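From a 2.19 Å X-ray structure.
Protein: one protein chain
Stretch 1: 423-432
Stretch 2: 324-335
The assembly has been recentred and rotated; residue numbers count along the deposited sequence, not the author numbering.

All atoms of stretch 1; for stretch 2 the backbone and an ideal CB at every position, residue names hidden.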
# COMPACT_ATOMS: atom_id res chain seq x y z
N SER A 423 -0.82 -20.35 11.81
CA SER A 423 0.64 -20.42 11.78
C SER A 423 1.15 -19.62 10.59
O SER A 423 0.42 -19.35 9.63
CB SER A 423 1.13 -21.87 11.70
OG SER A 423 0.66 -22.62 12.80
N LEU A 424 2.43 -19.26 10.65
CA LEU A 424 3.04 -18.42 9.63
C LEU A 424 4.45 -18.92 9.32
O LEU A 424 5.25 -19.14 10.24
CB LEU A 424 3.10 -16.96 10.07
CG LEU A 424 3.76 -16.02 9.06
CD1 LEU A 424 2.87 -15.83 7.84
CD2 LEU A 424 4.10 -14.68 9.70
N ASN A 425 4.74 -19.07 8.03
CA ASN A 425 6.08 -19.39 7.55
C ASN A 425 6.55 -18.27 6.62
O ASN A 425 5.78 -17.78 5.80
CB ASN A 425 6.11 -20.72 6.80
CG ASN A 425 6.43 -21.89 7.71
OD1 ASN A 425 6.21 -21.83 8.92
ND2 ASN A 425 6.95 -22.97 7.12
N ILE A 426 7.81 -17.88 6.77
CA ILE A 426 8.48 -16.97 5.85
C ILE A 426 9.71 -17.70 5.34
O ILE A 426 10.65 -17.96 6.10
CB ILE A 426 8.86 -15.64 6.52
CG1 ILE A 426 7.64 -15.02 7.20
CG2 ILE A 426 9.47 -14.69 5.49
CD1 ILE A 426 7.74 -13.52 7.40
N PHE A 427 9.70 -18.03 4.05
CA PHE A 427 10.73 -18.88 3.45
C PHE A 427 11.21 -18.24 2.15
O PHE A 427 10.42 -18.03 1.23
CB PHE A 427 10.19 -20.29 3.19
CG PHE A 427 11.25 -21.34 3.03
CD1 PHE A 427 12.59 -21.02 3.16
CD2 PHE A 427 10.91 -22.65 2.75
CE1 PHE A 427 13.57 -21.99 3.01
CE2 PHE A 427 11.88 -23.62 2.60
CZ PHE A 427 13.21 -23.29 2.72
N LEU A 428 12.50 -17.94 2.09
CA LEU A 428 13.15 -17.45 0.87
C LEU A 428 13.53 -18.66 0.03
O LEU A 428 14.54 -19.31 0.29
CB LEU A 428 14.38 -16.61 1.21
CG LEU A 428 14.27 -15.11 1.43
CD1 LEU A 428 13.09 -14.74 2.31
CD2 LEU A 428 15.57 -14.63 2.05
N ILE A 429 12.72 -18.97 -0.98
CA ILE A 429 12.95 -20.17 -1.77
C ILE A 429 12.21 -20.03 -3.09
O ILE A 429 11.12 -19.47 -3.15
CB ILE A 429 12.50 -21.44 -0.99
CG1 ILE A 429 12.79 -22.70 -1.80
CG2 ILE A 429 11.03 -21.35 -0.63
CD1 ILE A 429 12.45 -23.97 -1.07
N LYS A 430 12.83 -20.55 -4.15
CA LYS A 430 12.18 -20.72 -5.44
C LYS A 430 11.72 -22.17 -5.54
O LYS A 430 12.54 -23.09 -5.60
CB LYS A 430 13.13 -20.36 -6.59
CG LYS A 430 12.57 -20.69 -7.96
CD LYS A 430 13.67 -21.07 -8.93
CE LYS A 430 13.13 -21.15 -10.35
NZ LYS A 430 14.10 -20.64 -11.36
N GLY A 431 10.40 -22.37 -5.55
CA GLY A 431 9.86 -23.70 -5.63
C GLY A 431 9.76 -24.21 -7.05
O GLY A 431 9.71 -23.45 -8.02
N ALA A 432 9.74 -25.54 -7.18
CA ALA A 432 9.68 -26.19 -8.49
C ALA A 432 8.86 -27.47 -8.34
O ALA A 432 9.38 -28.49 -7.89
CB ALA A 432 11.08 -26.47 -9.03
N UNK A 324 22.94 -7.44 -0.02
CA UNK A 324 21.77 -7.32 -0.87
C UNK A 324 21.06 -8.65 -1.08
O UNK A 324 21.65 -9.73 -0.99
CB UNK A 324 22.17 -6.73 -2.22
N UNK A 325 19.76 -8.55 -1.35
CA UNK A 325 18.89 -9.69 -1.57
C UNK A 325 18.53 -9.72 -3.05
O UNK A 325 17.74 -8.89 -3.51
CB UNK A 325 17.64 -9.62 -0.69
N UNK A 326 19.10 -10.67 -3.78
CA UNK A 326 18.93 -10.70 -5.22
C UNK A 326 18.45 -12.02 -5.77
O UNK A 326 18.31 -12.17 -6.99
CB UNK A 326 20.25 -10.33 -5.89
N UNK A 327 18.20 -13.00 -4.90
CA UNK A 327 17.71 -14.29 -5.36
C UNK A 327 16.83 -14.90 -4.28
O UNK A 327 16.92 -14.54 -3.11
CB UNK A 327 18.87 -15.23 -5.71
N UNK A 328 15.99 -15.84 -4.70
CA UNK A 328 15.16 -16.56 -3.77
C UNK A 328 13.95 -15.77 -3.35
O UNK A 328 14.00 -14.91 -2.47
CB UNK A 328 15.97 -16.96 -2.54
N UNK A 329 12.81 -16.06 -3.99
CA UNK A 329 11.59 -15.31 -3.69
C UNK A 329 11.11 -15.59 -2.28
O UNK A 329 11.17 -16.72 -1.79
CB UNK A 329 10.49 -15.65 -4.69
N UNK A 330 10.53 -14.60 -1.65
CA UNK A 330 10.04 -14.72 -0.32
C UNK A 330 8.66 -15.19 -0.29
O UNK A 330 7.76 -14.46 -0.54
CB UNK A 330 10.15 -13.39 0.43
N UNK A 331 8.46 -16.42 0.10
CA UNK A 331 7.13 -17.01 0.19
C UNK A 331 6.64 -16.85 1.62
O UNK A 331 7.26 -17.35 2.56
CB UNK A 331 7.14 -18.48 -0.23
N UNK A 332 5.54 -16.11 1.78
CA UNK A 332 4.92 -15.89 3.08
C UNK A 332 3.66 -16.75 3.13
O UNK A 332 2.68 -16.46 2.44
CB UNK A 332 4.60 -14.41 3.31
N UNK A 333 3.69 -17.82 3.93
CA UNK A 333 2.65 -18.84 3.90
C UNK A 333 1.94 -18.86 5.25
O UNK A 333 2.56 -19.12 6.29
CB UNK A 333 3.24 -20.21 3.57
N UNK A 334 0.64 -18.59 5.23
CA UNK A 334 -0.23 -18.80 6.38
C UNK A 334 -0.79 -20.22 6.33
O UNK A 334 -1.00 -20.79 5.26
CB UNK A 334 -1.36 -17.77 6.41
N UNK A 335 -1.03 -20.78 7.51
CA UNK A 335 -1.48 -22.16 7.59
C UNK A 335 -2.43 -22.37 8.74
O UNK A 335 -2.35 -21.70 9.77
CB UNK A 335 -0.28 -23.11 7.73

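Strand 330-335 runs antiparallel to strand 423-428, and its CA-to-CB directions alternate between two faces, one carrying Leu 424, Ile 426 and Leu 428, the other Ser 423, Asn 425 and Phe 427.

Positions 324, 326 and 327 lie beyond the reach of stretch 1, which leaves their identity open; they are Gly 324, Gly 326 and Ala 327. At 325 the CA-to-CB bond points toward stretch 1 but no atom lies near the CB, so only a long side chain could bridge the gap. Trp 325 does so: its CZ2 lies 4.2 Å from Leu 428 CG, while NE1 donates a hydrogen bond to the O of residue 328 (3.0 Å).

Position 328 has a phi of 79°, which by itself favours glycine, and a CB would sit 3.9 Å from Leu 428 C. It is Gly 328. At 329, phi is -67° and the backbone N has no acceptor in stretch 1, so proline is allowed, as are many other residues. Pro 329 places CD 3.7 Å from Lys 430 CB, and its O accepts a hydrogen bond from Ile 429 N (2.8 Å).

The CB at 330 stands 3.7 Å from Leu 428 CD1; any flexible or branched apolar chain would suit. The residue is Met 330, present as selenomethionine, whose CG packs 3.9 Å from Ile 426 CG2.

Position 331 joins the opposite face, where the carbonyl of Ile 429 offers an acceptor; a chain long enough to bring a donor there would be favoured, though an apolar one could pack on Ile 429 CG2. Gln 331 supplies the donor, NE2 bonding Ile 429 O at 3.0 Å.

At 332 the CB faces Ile 426 and Leu 424 CD1, a setting for aliphatic residues. Ile 332 brings CG2 to 3.7 Å from Leu 424 CD1.

Position 333 exchanges two main-chain hydrogen bonds with Asn 425, and its CB shares a face with Asn 425 and Phe 427; aliphatic or modestly polar chains would fit. Ile 333 sets CD1 3.8 Å from Asn 425 CB.

At 334 Leu 424 CD1 is 4.9 Å from the CB, inviting a large apolar or aromatic group. Phe 334 offers its ring face, with CD1 of Leu 424 3.6 Å from the ring centroid, a CH-pi contact.

Position 335 pairs with Ser 423 through two hydrogen bonds of 2.9 Å, N to O and O to N; these demand no particular side chain, and Gly 335 has none.

Stretch 2 324-335: GWGAGPMQIIFG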
# COMPACT_ATOMS: atom_id res chain seq x y z
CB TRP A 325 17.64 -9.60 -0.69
CG TRP A 325 16.62 -10.66 -0.95
CD1 TRP A 325 16.84 -11.95 -1.33
CD2 TRP A 325 15.20 -10.51 -0.84
NE1 TRP A 325 15.65 -12.62 -1.47
CE2 TRP A 325 14.62 -11.76 -1.17
CE3 TRP A 325 14.35 -9.45 -0.49
CZ2 TRP A 325 13.25 -11.97 -1.16
CZ3 TRP A 325 12.99 -9.67 -0.49
CH2 TRP A 325 12.45 -10.92 -0.82
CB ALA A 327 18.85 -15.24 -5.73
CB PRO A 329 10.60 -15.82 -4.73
CG PRO A 329 11.43 -16.51 -5.78
CD PRO A 329 12.60 -17.06 -5.04
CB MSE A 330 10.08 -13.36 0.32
CG MSE A 330 9.74 -13.38 1.80
SE MSE A 330 9.59 -11.73 2.78
CE MSE A 330 11.40 -11.20 2.89
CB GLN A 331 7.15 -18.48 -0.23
CG GLN A 331 7.84 -18.69 -1.57
CD GLN A 331 7.42 -19.97 -2.27
OE1 GLN A 331 6.38 -20.55 -1.96
NE2 GLN A 331 8.22 -20.41 -3.23
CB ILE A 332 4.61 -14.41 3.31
CG1 ILE A 332 5.87 -13.56 3.06
CG2 ILE A 332 4.08 -14.18 4.71
CD1 ILE A 332 5.59 -12.09 2.89
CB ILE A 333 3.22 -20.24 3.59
CG1 ILE A 333 4.28 -20.16 2.49
CG2 ILE A 333 2.11 -21.19 3.18
CD1 ILE A 333 5.70 -20.32 3.00
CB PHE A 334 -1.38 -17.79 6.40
CG PHE A 334 -1.00 -16.46 6.99
CD1 PHE A 334 -0.88 -16.31 8.37
CD2 PHE A 334 -0.80 -15.36 6.18
CE1 PHE A 334 -0.55 -15.09 8.92
CE2 PHE A 334 -0.46 -14.13 6.73
CZ PHE A 334 -0.34 -14.00 8.10
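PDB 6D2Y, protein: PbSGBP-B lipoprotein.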